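PDB 3DX5: uncharacterized protein AsbF from Bacillus anthracis, which catalyses the manganese-dependent dehydration of 3-dehydroshikimate to 3,4-dihydroxybenzoate, a step in making the siderophore petrobactin. Local coordinates for residues I262-A265 / E266-L270. Sequence-based numbering, arbitrary orientation. Where two conformers were deposited one is given.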
loop_
_atom_site.group_PDB
_atom_site.type_symbol
_atom_site.label_atom_id
_atom_site.label_comp_id
_atom_site.label_asym_id
_atom_site.label_seq_id
_atom_site.Cartn_x
_atom_site.Cartn_y
_atom_site.Cartn_z
ATOM N N ILE A 262 -9.977 15.017 -6.721
ATOM C CA ILE A 262 -10.994 14.207 -7.411
ATOM C C ILE A 262 -12.259 14.114 -6.560
ATOM O O ILE A 262 -13.371 14.297 -7.067
ATOM C CB ILE A 262 -10.468 12.788 -7.725
ATOM C CG1 ILE A 262 -9.313 12.856 -8.753
ATOM C CG2 ILE A 262 -11.604 11.863 -8.152
ATOM C CD1 ILE A 262 -9.706 13.399 -10.138
ATOM N N LEU A 263 -12.079 13.827 -5.268
ATOM C CA LEU A 263 -13.220 13.622 -4.345
ATOM C C LEU A 263 -14.015 14.919 -4.149
ATOM O O LEU A 263 -15.250 14.917 -4.174
ATOM C CB LEU A 263 -12.724 13.098 -2.992
ATOM C CG LEU A 263 -12.250 11.629 -3.099
ATOM C CD1 LEU A 263 -11.620 11.146 -1.753
ATOM C CD2 LEU A 263 -13.412 10.690 -3.479
ATOM N N LYS A 264 -13.289 16.019 -3.956
ATOM C CA LYS A 264 -13.914 17.308 -3.808
ATOM C C LYS A 264 -14.760 17.632 -5.083
ATOM O O LYS A 264 -15.934 18.013 -4.979
ATOM C CB LYS A 264 -12.826 18.358 -3.536
ATOM C CG LYS A 264 -13.312 19.848 -3.610
ATOM C CD LYS A 264 -12.234 20.824 -3.074
ATOM C CE LYS A 264 -12.615 22.235 -3.458
ATOM N NZ LYS A 264 -11.843 23.278 -2.699
ATOM N N ALA A 265 -14.171 17.455 -6.271
ATOM C CA ALA A 265 -14.905 17.721 -7.502
ATOM C C ALA A 265 -16.138 16.814 -7.657
ATOM O O ALA A 265 -17.220 17.294 -8.098
ATOM C CB ALA A 265 -13.984 17.654 -8.750
ATOM N N GLU A 266 -15.983 15.531 -7.312
ATOM C CA GLU A 266 -17.080 14.558 -7.386
ATOM C C GLU A 266 -18.295 14.991 -6.572
ATOM O O GLU A 266 -19.431 14.956 -7.058
ATOM C CB GLU A 266 -16.625 13.152 -6.952
ATOM C CG GLU A 266 -15.603 12.518 -7.871
ATOM C CD GLU A 266 -16.176 12.148 -9.223
ATOM O OE1 GLU A 266 -16.639 13.049 -9.961
ATOM O OE2 GLU A 266 -16.153 10.944 -9.558
HETATM N N MSE A 267 -18.053 15.450 -5.354
HETATM C CA MSE A 267 -19.157 15.789 -4.454
HETATM C C MSE A 267 -19.929 17.002 -4.949
HETATM O O MSE A 267 -21.140 17.085 -4.739
HETATM C CB MSE A 267 -18.693 15.933 -3.010
HETATM C CG MSE A 267 -18.354 14.596 -2.353
HETATM SE SE MSE A 267 -19.884 13.419 -2.143
HETATM C CE MSE A 267 -20.988 14.449 -0.929
ATOM N N LYS A 268 -19.245 17.943 -5.605
ATOM C CA LYS A 268 -19.942 19.099 -6.158
ATOM C C LYS A 268 -20.869 18.643 -7.269
ATOM O O LYS A 268 -22.021 19.139 -7.378
ATOM C CB LYS A 268 -18.948 20.135 -6.722
ATOM C CG LYS A 268 -17.897 20.674 -5.706
ATOM C CD LYS A 268 -17.073 21.805 -6.322
ATOM C CE LYS A 268 -15.959 22.283 -5.379
ATOM N NZ LYS A 268 -15.172 23.382 -6.046
ATOM N N VAL A 269 -20.390 17.748 -8.140
ATOM C CA VAL A 269 -21.275 17.288 -9.221
ATOM C C VAL A 269 -22.404 16.402 -8.680
ATOM O O VAL A 269 -23.546 16.582 -9.078
ATOM C CB VAL A 269 -20.544 16.722 -10.490
ATOM C CG1 VAL A 269 -19.536 15.735 -10.132
ATOM C CG2 VAL A 269 -21.550 16.098 -11.482
ATOM N N LEU A 270 -22.094 15.490 -7.750
ATOM C CA LEU A 270 -23.129 14.584 -7.205
ATOM C C LEU A 270 -24.303 15.324 -6.569
ATOM O O LEU A 270 -25.439 14.944 -6.794
ATOM C CB LEU A 270 -22.549 13.571 -6.212
ATOM C CG LEU A 270 -21.695 12.480 -6.887
ATOM C CD1 LEU A 270 -20.866 11.785 -5.844
ATOM C CD2 LEU A 270 -22.589 11.481 -7.623
#
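In the conformer described, the CG2 methyl of I262 lies obliquely over one face of the E266 carboxylate, 4.7 Å from CD and so not in close contact, while OE2 accepts a hydrogen bond from the backbone N of L229. The two side chains run side by side, I262 CG2 lying 4.1 Å from E266 CG. That conformer's chi1 of -66° sets CG of E266 beside its own backbone N, near I262 O, and the bend at chi2 (-69°) turns the acid off the helix toward L229. Glutamate thus suits a buried place: its methylenes pack and its acid finds a donor. On the exposed side K264 and K268, one turn apart, cross at a slant, K264 CE coming within 3.8 Å of K268 NZ; solvent would probably screen their like charges, which do not touch. A265 O accepts from V269 N at 3.2 Å, with K268 N a weak second donor; small alanine suits this exposed site. The bonds E266 N to I262 O (2.9 Å) and M267 N to L263 O (3.1 Å) continue the i to i+4 pattern. L263 and the selenomethionine M267 supply the greasy side, both resting on L252. This amphipathic helix, 259-272, packs outside strands 249-252 and 2-6, where the TIM barrel closes on itself.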